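Phosphoribosylaminoimidazole carboxylase, ATPase subunit (Thermotoga maritima, PDB 3AX6) probably catalyses the ATP-dependent conversion of 5-aminoimidazole ribonucleotide and bicarbonate to N5-carboxyaminoimidazole ribonucleotide, a step of purine biosynthesis. Local coordinates at residues Ile98-Gln104 with Asn256-Pro260; Val136-Arg140 with Asn160-Gly164. All blocks are in the same frame, centred on the assembly; numbering follows the deposited sequence.

Contact 1 (Ile98-Gln104 with Asn256-Pro260); sequences IQDKFVQ and NEIAP. With ADP (adenosine-5'-diphosphate), chain E.
Ile98 packs on Ile258 with both of its branches. Its CG2, anti to the backbone N, presses against the carbonyl O of Ile258 at 2.9 Å, while CD1, at the end of the other branch, sits 3.5 Å from Ile258 CG2, a tight carbon pair. The same CD1 lies 3.6 Å from Pro260 CB. Asp100 then caps the next helix: its OD2 accepts from Phe102 N at 2.8 Å. In the first turn of that helix, Lys101 sends an extended chain toward the diphosphate; NZ makes a weak hydrogen bond to ADP O3A (3.3 Å) and a long salt bridge to Glu257 OE1 (3.8 Å). Gln104, also extended, uses its amide: NE2 donates to Glu257 OE2 at 3.3 Å, only 8° out of the amide plane, although amide and carboxylate planes stand 85° apart. The bend in Glu257 (chi2 66°) lets one carboxylate serve both side chains, and OE2 also takes a weak bond from its own strand neighbour, Ile258 N. One residue earlier on the strand, Asn256 ND2 reaches ADP O1A and O2A through weak bonds, so helix and strand meet at the phosphates of this ATP-grasp site. Asn256 and Glu257 form a classic beta bulge opposite Glu244 of strand 239-248; helix 92-99 packs on strand 253-259 through Ile98, helix 101-110 reaches it through Lys101 and Gln104, and Lys101 and Phe102 also touch Tyr167 of strand 166-170.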
ATOM      1  N   ILE A  98      10.683   2.021 -28.363  1.00 25.50           N
ATOM      2  CA  ILE A  98       9.248   1.975 -28.120  1.00 27.43           C
ATOM      3  C   ILE A  98       8.478   3.216 -28.583  1.00 28.62           C
ATOM      4  O   ILE A  98       7.344   3.104 -29.048  1.00 30.98           O
ATOM      5  CB  ILE A  98       8.971   1.733 -26.624  1.00 27.58           C
ATOM      6  CG1 ILE A  98       9.651   0.436 -26.182  1.00 25.49           C
ATOM      7  CG2 ILE A  98       7.470   1.657 -26.375  1.00 27.45           C
ATOM      8  CD1 ILE A  98       9.556   0.163 -24.697  1.00 25.65           C
ATOM      9  N   GLN A  99       9.092   4.389 -28.467  1.00 28.96           N
ATOM     10  CA  GLN A  99       8.446   5.640 -28.869  1.00 29.69           C
ATOM     11  C   GLN A  99       7.952   5.694 -30.312  1.00 29.94           C
ATOM     12  O   GLN A  99       6.990   6.396 -30.619  1.00 29.56           O
ATOM     13  CB  GLN A  99       9.388   6.819 -28.651  1.00 30.80           C
ATOM     14  CG  GLN A  99       9.602   7.194 -27.207  1.00 31.01           C
ATOM     15  CD  GLN A  99      10.094   8.614 -27.068  1.00 31.74           C
ATOM     16  OE1 GLN A  99      11.052   9.020 -27.730  1.00 31.04           O
ATOM     17  NE2 GLN A  99       9.439   9.381 -26.205  1.00 32.62           N
ATOM     18  N   ASP A 100       8.625   4.977 -31.200  1.00 29.88           N
ATOM     19  CA  ASP A 100       8.233   4.962 -32.599  1.00 30.65           C
ATOM     20  C   ASP A 100       7.682   3.582 -32.925  1.00 30.20           C
ATOM     21  O   ASP A 100       8.407   2.584 -32.904  1.00 29.35           O
ATOM     22  CB  ASP A 100       9.437   5.306 -33.476  1.00 32.35           C
ATOM     23  CG  ASP A 100       9.142   5.172 -34.956  1.00 36.01           C
ATOM     24  OD1 ASP A 100       9.977   5.631 -35.766  1.00 37.82           O
ATOM     25  OD2 ASP A 100       8.090   4.602 -35.312  1.00 37.62           O
ATOM     26  N   LYS A 101       6.390   3.532 -33.221  1.00 28.46           N
ATOM     27  CA  LYS A 101       5.729   2.274 -33.512  1.00 27.01           C
ATOM     28  C   LYS A 101       6.353   1.467 -34.634  1.00 25.57           C
ATOM     29  O   LYS A 101       6.338   0.244 -34.584  1.00 25.13           O
ATOM     30  CB  LYS A 101       4.253   2.512 -33.815  1.00 28.84           C
ATOM     31  CG  LYS A 101       3.446   3.001 -32.623  1.00 28.66           C
ATOM     32  CD  LYS A 101       1.958   2.824 -32.875  1.00 29.04           C
ATOM     33  CE  LYS A 101       1.149   3.132 -31.632  1.00 29.25           C
ATOM     34  NZ  LYS A 101      -0.282   2.774 -31.822  1.00 29.95           N
ATOM     35  N   PHE A 102       6.901   2.135 -35.643  1.00 24.86           N
ATOM     36  CA  PHE A 102       7.512   1.406 -36.749  1.00 25.89           C
ATOM     37  C   PHE A 102       8.823   0.749 -36.332  1.00 25.02           C
ATOM     38  O   PHE A 102       9.030  -0.442 -36.564  1.00 24.87           O
ATOM     39  CB  PHE A 102       7.755   2.319 -37.956  1.00 24.90           C
ATOM     40  CG  PHE A 102       8.374   1.603 -39.123  1.00 25.21           C
ATOM     41  CD1 PHE A 102       9.726   1.748 -39.410  1.00 22.86           C
ATOM     42  CD2 PHE A 102       7.614   0.740 -39.902  1.00 23.43           C
ATOM     43  CE1 PHE A 102      10.310   1.040 -40.453  1.00 24.24           C
ATOM     44  CE2 PHE A 102       8.189   0.029 -40.947  1.00 23.55           C
ATOM     45  CZ  PHE A 102       9.540   0.178 -41.223  1.00 23.62           C
ATOM     46  N   VAL A 103       9.713   1.521 -35.722  1.00 26.20           N
ATOM     47  CA  VAL A 103      10.978   0.960 -35.270  1.00 24.79           C
ATOM     48  C   VAL A 103      10.662  -0.159 -34.275  1.00 23.20           C
ATOM     49  O   VAL A 103      11.324  -1.200 -34.264  1.00 22.46           O
ATOM     50  CB  VAL A 103      11.867   2.034 -34.602  1.00 26.12           C
ATOM     51  CG1 VAL A 103      12.213   3.125 -35.609  1.00 26.27           C
ATOM     52  CG2 VAL A 103      11.151   2.635 -33.423  1.00 28.55           C
ATOM     53  N   GLN A 104       9.630   0.051 -33.458  1.00 20.51           N
ATOM     54  CA  GLN A 104       9.217  -0.952 -32.479  1.00 19.98           C
ATOM     55  C   GLN A 104       8.849  -2.253 -33.188  1.00 20.18           C
ATOM     56  O   GLN A 104       9.305  -3.324 -32.799  1.00 19.53           O
ATOM     57  CB  GLN A 104       8.026  -0.447 -31.659  1.00 19.26           C
ATOM     58  CG  GLN A 104       7.383  -1.518 -30.787  1.00 21.16           C
ATOM     59  CD  GLN A 104       6.276  -0.975 -29.909  1.00 21.05           C
ATOM     60  OE1 GLN A 104       5.210  -1.583 -29.793  1.00 23.49           O
ATOM     61  NE2 GLN A 104       6.522   0.165 -29.279  1.00 17.51           N
ATOM     62  N   ASN A 256       1.007  -6.103 -29.627  1.00 18.03           N
ATOM     63  CA  ASN A 256       0.606  -4.839 -30.225  1.00 18.96           C
ATOM     64  C   ASN A 256       1.343  -3.619 -29.685  1.00 19.44           C
ATOM     65  O   ASN A 256       1.706  -2.722 -30.447  1.00 20.44           O
ATOM     66  CB  ASN A 256      -0.903  -4.653 -30.028  1.00 16.76           C
ATOM     67  CG  ASN A 256      -1.371  -3.250 -30.349  1.00 16.13           C
ATOM     68  OD1 ASN A 256      -1.170  -2.757 -31.452  1.00 16.93           O
ATOM     69  ND2 ASN A 256      -2.009  -2.604 -29.385  1.00 14.45           N
ATOM     70  N   GLU A 257       1.575  -3.586 -28.378  1.00 19.39           N
ATOM     71  CA  GLU A 257       2.223  -2.429 -27.776  1.00 19.97           C
ATOM     72  C   GLU A 257       3.096  -2.761 -26.575  1.00 18.97           C
ATOM     73  O   GLU A 257       2.888  -3.761 -25.893  1.00 18.27           O
ATOM     74  CB  GLU A 257       1.141  -1.421 -27.360  1.00 23.69           C
ATOM     75  CG  GLU A 257       1.662  -0.060 -26.929  1.00 25.89           C
ATOM     76  CD  GLU A 257       2.310   0.691 -28.065  1.00 24.86           C
ATOM     77  OE1 GLU A 257       1.585   1.138 -28.975  1.00 27.21           O
ATOM     78  OE2 GLU A 257       3.548   0.826 -28.053  1.00 27.48           O
ATOM     79  N   ILE A 258       4.074  -1.897 -26.323  1.00 18.52           N
ATOM     80  CA  ILE A 258       4.990  -2.057 -25.200  1.00 17.60           C
ATOM     81  C   ILE A 258       5.034  -0.763 -24.398  1.00 17.79           C
ATOM     82  O   ILE A 258       5.270   0.305 -24.960  1.00 19.46           O
ATOM     83  CB  ILE A 258       6.433  -2.330 -25.666  1.00 18.23           C
ATOM     84  CG1 ILE A 258       6.489  -3.573 -26.556  1.00 17.94           C
ATOM     85  CG2 ILE A 258       7.335  -2.479 -24.448  1.00 17.04           C
ATOM     86  CD1 ILE A 258       7.884  -3.884 -27.076  1.00 17.56           C
ATOM     87  N   ALA A 259       4.814  -0.854 -23.092  1.00 16.54           N
ATOM     88  CA  ALA A 259       4.869   0.316 -22.226  1.00 15.52           C
ATOM     89  C   ALA A 259       6.067   0.124 -21.289  1.00 16.52           C
ATOM     90  O   ALA A 259       6.072  -0.792 -20.465  1.00 17.55           O
ATOM     91  CB  ALA A 259       3.586   0.433 -21.425  1.00 13.36           C
ATOM     92  N   PRO A 260       7.095   0.988 -21.400  1.00 16.09           N
ATOM     93  CA  PRO A 260       8.314   0.929 -20.582  1.00 16.78           C
ATOM     94  C   PRO A 260       8.135   1.551 -19.202  1.00 17.36           C
ATOM     95  O   PRO A 260       8.900   2.436 -18.805  1.00 16.25           O
ATOM     96  CB  PRO A 260       9.307   1.715 -21.420  1.00 16.25           C
ATOM     97  CG  PRO A 260       8.443   2.842 -21.893  1.00 15.98           C
ATOM     98  CD  PRO A 260       7.165   2.127 -22.333  1.00 16.75           C
TER
HETATM   99  PB  ADP E 381      -3.402   3.282 -29.093  1.00 48.46           P
HETATM  100  O1B ADP E 381      -3.196   2.347 -27.952  1.00 47.85           O
HETATM  101  O2B ADP E 381      -4.857   3.980 -28.945  1.00 48.72           O
HETATM  102  O3B ADP E 381      -2.187   4.445 -29.064  1.00 47.13           O
HETATM  103  PA  ADP E 381      -3.659   0.916 -30.538  1.00 38.43           P
HETATM  104  O1A ADP E 381      -2.572   0.208 -31.257  1.00 34.95           O
HETATM  105  O2A ADP E 381      -3.778   0.298 -29.043  1.00 39.65           O
HETATM  106  O3A ADP E 381      -3.317   2.528 -30.554  1.00 43.77           O
HETATM  107  O5' ADP E 381      -5.040   0.708 -31.376  1.00 37.43           O
HETATM  108  C5' ADP E 381      -6.153   0.834 -30.476  1.00 32.89           C
HETATM  109  C4' ADP E 381      -7.214  -0.230 -30.780  1.00 30.37           C
HETATM  110  O4' ADP E 381      -7.359  -0.427 -32.224  1.00 28.36           O
HETATM  111  C3' ADP E 381      -6.831  -1.596 -30.186  1.00 29.61           C
HETATM  112  O3' ADP E 381      -7.249  -1.731 -28.819  1.00 31.86           O
HETATM  113  C2' ADP E 381      -7.511  -2.579 -31.136  1.00 27.74           C
HETATM  114  O2' ADP E 381      -8.844  -2.871 -30.713  1.00 28.42           O
HETATM  115  C1' ADP E 381      -7.463  -1.858 -32.498  1.00 24.62           C
HETATM  116  N9  ADP E 381      -6.345  -2.343 -33.334  1.00 22.53           N
HETATM  117  C8  ADP E 381      -5.019  -1.997 -33.235  1.00 20.97           C
HETATM  118  N7  ADP E 381      -4.316  -2.625 -34.130  1.00 20.10           N
HETATM  119  C5  ADP E 381      -5.130  -3.411 -34.866  1.00 20.54           C
HETATM  120  C6  ADP E 381      -4.951  -4.309 -35.954  1.00 19.54           C
HETATM  121  N6  ADP E 381      -3.699  -4.522 -36.483  1.00 18.90           N
HETATM  122  N1  ADP E 381      -6.028  -4.949 -36.460  1.00 21.36           N
HETATM  123  C2  ADP E 381      -7.254  -4.759 -35.960  1.00 22.25           C
HETATM  124  N3  ADP E 381      -7.466  -3.926 -34.938  1.00 22.37           N
HETATM  125  C4  ADP E 381      -6.447  -3.242 -34.367  1.00 21.35           C

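Contact 2 (Val136-Arg140 with Asn160-Gly164); sequences VQKAR and NAIKG. With ADP (adenosine-5'-diphosphate), chain E.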
ATOM      1  N   VAL A 136      -5.140  -1.377 -41.559  1.00 21.30           N
ATOM      2  CA  VAL A 136      -5.002  -0.458 -40.438  1.00 19.19           C
ATOM      3  C   VAL A 136      -3.795   0.460 -40.567  1.00 20.25           C
ATOM      4  O   VAL A 136      -2.674   0.003 -40.793  1.00 21.86           O
ATOM      5  CB  VAL A 136      -4.890  -1.228 -39.112  1.00 16.64           C
ATOM      6  CG1 VAL A 136      -4.952  -0.262 -37.941  1.00 14.32           C
ATOM      7  CG2 VAL A 136      -5.997  -2.249 -39.018  1.00 15.36           C
ATOM      8  N   GLN A 137      -4.038   1.759 -40.430  1.00 20.20           N
ATOM      9  CA  GLN A 137      -2.978   2.757 -40.501  1.00 21.12           C
ATOM     10  C   GLN A 137      -2.706   3.300 -39.093  1.00 21.37           C
ATOM     11  O   GLN A 137      -3.633   3.579 -38.328  1.00 20.18           O
ATOM     12  CB  GLN A 137      -3.373   3.913 -41.433  1.00 22.43           C
ATOM     13  CG  GLN A 137      -2.330   5.031 -41.468  1.00 23.72           C
ATOM     14  CD  GLN A 137      -2.790   6.274 -42.210  1.00 22.29           C
ATOM     15  OE1 GLN A 137      -3.882   6.788 -41.972  1.00 20.65           O
ATOM     16  NE2 GLN A 137      -1.943   6.774 -43.104  1.00 21.06           N
ATOM     17  N   LYS A 138      -1.430   3.444 -38.758  1.00 21.02           N
ATOM     18  CA  LYS A 138      -1.039   3.935 -37.447  1.00 21.85           C
ATOM     19  C   LYS A 138       0.046   4.988 -37.543  1.00 21.64           C
ATOM     20  O   LYS A 138       0.969   4.866 -38.344  1.00 22.39           O
ATOM     21  CB  LYS A 138      -0.528   2.780 -36.583  1.00 21.42           C
ATOM     22  CG  LYS A 138      -1.570   1.723 -36.282  1.00 21.02           C
ATOM     23  CD  LYS A 138      -1.012   0.644 -35.371  1.00 18.94           C
ATOM     24  CE  LYS A 138      -2.131  -0.189 -34.786  1.00 16.28           C
ATOM     25  NZ  LYS A 138      -1.625  -1.233 -33.868  1.00 18.22           N
ATOM     26  N   ALA A 139      -0.067   6.023 -36.722  1.00 23.44           N
ATOM     27  CA  ALA A 139       0.941   7.072 -36.704  1.00 26.68           C
ATOM     28  C   ALA A 139       2.213   6.451 -36.126  1.00 29.71           C
ATOM     29  O   ALA A 139       2.140   5.601 -35.237  1.00 30.05           O
ATOM     30  CB  ALA A 139       0.480   8.232 -35.836  1.00 22.88           C
ATOM     31  N   ARG A 140       3.373   6.855 -36.638  1.00 33.14           N
ATOM     32  CA  ARG A 140       4.632   6.321 -36.132  1.00 35.96           C
ATOM     33  C   ARG A 140       4.877   6.826 -34.719  1.00 38.03           C
ATOM     34  O   ARG A 140       5.284   6.065 -33.842  1.00 37.69           O
ATOM     35  CB  ARG A 140       5.801   6.744 -37.018  1.00 35.69           C
ATOM     36  CG  ARG A 140       5.784   6.138 -38.396  1.00 37.35           C
ATOM     37  CD  ARG A 140       7.065   6.467 -39.143  1.00 38.74           C
ATOM     38  NE  ARG A 140       8.230   5.853 -38.513  1.00 40.01           N
ATOM     39  CZ  ARG A 140       9.441   5.807 -39.061  1.00 41.22           C
ATOM     40  NH1 ARG A 140       9.653   6.347 -40.256  1.00 42.18           N
ATOM     41  NH2 ARG A 140      10.440   5.212 -38.423  1.00 40.58           N
ATOM     42  N   ASN A 160      -9.322  10.849 -45.675  1.00 48.59           N
ATOM     43  CA  ASN A 160      -9.310  11.158 -44.249  1.00 48.58           C
ATOM     44  C   ASN A 160      -8.203  10.377 -43.542  1.00 47.63           C
ATOM     45  O   ASN A 160      -8.215  10.226 -42.319  1.00 47.35           O
ATOM     46  CB  ASN A 160     -10.667  10.807 -43.636  1.00 50.99           C
ATOM     47  CG  ASN A 160     -11.832  11.353 -44.445  1.00 54.94           C
ATOM     48  OD1 ASN A 160     -11.946  11.091 -45.645  1.00 56.64           O
ATOM     49  ND2 ASN A 160     -12.707  12.114 -43.791  1.00 57.04           N
ATOM     50  N   ALA A 161      -7.246   9.881 -44.319  1.00 46.11           N
ATOM     51  CA  ALA A 161      -6.139   9.116 -43.769  1.00 45.58           C
ATOM     52  C   ALA A 161      -5.282   9.981 -42.856  1.00 45.68           C
ATOM     53  O   ALA A 161      -5.346  11.210 -42.906  1.00 46.16           O
ATOM     54  CB  ALA A 161      -5.291   8.545 -44.892  1.00 44.67           C
ATOM     55  N   ILE A 162      -4.484   9.327 -42.019  1.00 44.96           N
ATOM     56  CA  ILE A 162      -3.608  10.016 -41.084  1.00 44.30           C
ATOM     57  C   ILE A 162      -2.493  10.720 -41.846  1.00 44.14           C
ATOM     58  O   ILE A 162      -1.822  10.115 -42.678  1.00 43.12           O
ATOM     59  CB  ILE A 162      -2.974   9.021 -40.077  1.00 44.23           C
ATOM     60  CG1 ILE A 162      -4.073   8.314 -39.278  1.00 43.44           C
ATOM     61  CG2 ILE A 162      -2.033   9.758 -39.135  1.00 43.79           C
ATOM     62  CD1 ILE A 162      -3.554   7.238 -38.331  1.00 41.87           C
ATOM     63  N   LYS A 163      -2.297  12.002 -41.558  1.00 45.56           N
ATOM     64  CA  LYS A 163      -1.257  12.767 -42.229  1.00 46.18           C
ATOM     65  C   LYS A 163       0.085  12.585 -41.524  1.00 45.43           C
ATOM     66  O   LYS A 163       0.139  12.336 -40.318  1.00 44.10           O
ATOM     67  CB  LYS A 163      -1.622  14.255 -42.263  1.00 48.28           C
ATOM     68  CG  LYS A 163      -3.016  14.557 -42.800  1.00 50.87           C
ATOM     69  CD  LYS A 163      -3.241  13.974 -44.185  1.00 52.69           C
ATOM     70  CE  LYS A 163      -4.692  14.152 -44.623  1.00 54.69           C
ATOM     71  NZ  LYS A 163      -5.010  13.433 -45.895  1.00 55.34           N
ATOM     72  N   GLY A 164       1.163  12.703 -42.292  1.00 44.41           N
ATOM     73  CA  GLY A 164       2.490  12.564 -41.727  1.00 43.21           C
ATOM     74  C   GLY A 164       3.121  11.212 -41.984  1.00 41.91           C
ATOM     75  O   GLY A 164       2.860  10.573 -42.999  1.00 42.07           O
TER
HETATM   76  PB  ADP E 381      -3.402   3.282 -29.093  1.00 48.46           P
HETATM   77  O1B ADP E 381      -3.196   2.347 -27.952  1.00 47.85           O
HETATM   78  O2B ADP E 381      -4.857   3.980 -28.945  1.00 48.72           O
HETATM   79  O3B ADP E 381      -2.187   4.445 -29.064  1.00 47.13           O
HETATM   80  PA  ADP E 381      -3.659   0.916 -30.538  1.00 38.43           P
HETATM   81  O1A ADP E 381      -2.572   0.208 -31.257  1.00 34.95           O
HETATM   82  O2A ADP E 381      -3.778   0.298 -29.043  1.00 39.65           O
HETATM   83  O3A ADP E 381      -3.317   2.528 -30.554  1.00 43.77           O
HETATM   84  O5' ADP E 381      -5.040   0.708 -31.376  1.00 37.43           O
HETATM   85  C5' ADP E 381      -6.153   0.834 -30.476  1.00 32.89           C
HETATM   86  C4' ADP E 381      -7.214  -0.230 -30.780  1.00 30.37           C
HETATM   87  O4' ADP E 381      -7.359  -0.427 -32.224  1.00 28.36           O
HETATM   88  C3' ADP E 381      -6.831  -1.596 -30.186  1.00 29.61           C
HETATM   89  O3' ADP E 381      -7.249  -1.731 -28.819  1.00 31.86           O
HETATM   90  C2' ADP E 381      -7.511  -2.579 -31.136  1.00 27.74           C
HETATM   91  O2' ADP E 381      -8.844  -2.871 -30.713  1.00 28.42           O
HETATM   92  C1' ADP E 381      -7.463  -1.858 -32.498  1.00 24.62           C
HETATM   93  N9  ADP E 381      -6.345  -2.343 -33.334  1.00 22.53           N
HETATM   94  C8  ADP E 381      -5.019  -1.997 -33.235  1.00 20.97           C
HETATM   95  N7  ADP E 381      -4.316  -2.625 -34.130  1.00 20.10           N
HETATM   96  C5  ADP E 381      -5.130  -3.411 -34.866  1.00 20.54           C
HETATM   97  C6  ADP E 381      -4.951  -4.309 -35.954  1.00 19.54           C
HETATM   98  N6  ADP E 381      -3.699  -4.522 -36.483  1.00 18.90           N
HETATM   99  N1  ADP E 381      -6.028  -4.949 -36.460  1.00 21.36           N
HETATM  100  C2  ADP E 381      -7.254  -4.759 -35.960  1.00 22.25           C
HETATM  101  N3  ADP E 381      -7.466  -3.926 -34.938  1.00 22.37           N
HETATM  102  C4  ADP E 381      -6.447  -3.242 -34.367  1.00 21.35           C
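The side-chain amide of Gln137 is covered on one face by Ile162, whose CB stands 3.5 Å from CD with most of that distance perpendicular to the amide plane. CG1 and CD1 of Ile162 lie over the same face, and the two side chains run past each other in opposite directions. Ala161 CB is on the other side of the plane, 3.7 Å from OE1. Between these, Ile162 N donates to Gln137 OE1 in a short bond of 2.6 Å, nearly straight at 158° and tilted 27° from the carbonyl plane toward the face that Ile162 covers. The reach comes from a fully extended glutamine chain (chi1 176°), while NE2 makes a hydrogen bond to Thr166 OG1, so both ends of the buried amide are held and its flip is fixed. Replacing Gln137 by an alanine would remove the amide, which is likely to leave Ile162 N without its acceptor and to open a gap beneath the isoleucine. Strand 135-139 belongs to the four-stranded antiparallel sheet of the ATP-grasp fold, and its alternating side chains divide the work: Gln137 faces the loop leading to strand 166-170, whereas Lys138 points away from that loop to the nucleotide. NZ of Lys138 donates to ADP N7 at 3.0 Å and to ADP O1A at 3.1 Å, bridging base and alpha-phosphate, and it also forms a salt bridge with Glu169. Val136, on the same side as Lys138, lays CG2 over the face of the adenine, 3.7 Å from ADP N1. Farther along, Ile162 CD1 closes on the strand backbone at Ala139 N, 4.0 Å away, and Phe150 of strand 149-152 touches both Gln137 and Ile162.

In the fold
From the N terminus the chain first passes through the Rossmann-like preATP-grasp region, then reaches 98-104, where helix 92-99 gives way to helix 101-110. Contact 2 closes next: 136-140, in the small antiparallel sheet, is met by 160-164, the loop between strands 149-152 and 166-170 of that sheet. Only much later does strand 253-259, at the edge of the large antiparallel sheet, return to 98-104 and close contact 1, so the shorter loop lies wholly within the longer one. The two also touch directly, through a salt bridge of Asp100 OD1 with Arg140 NH2 (2.7 Å), and both reach ADP, joining helix 101-110 and both sheets around the nucleotide.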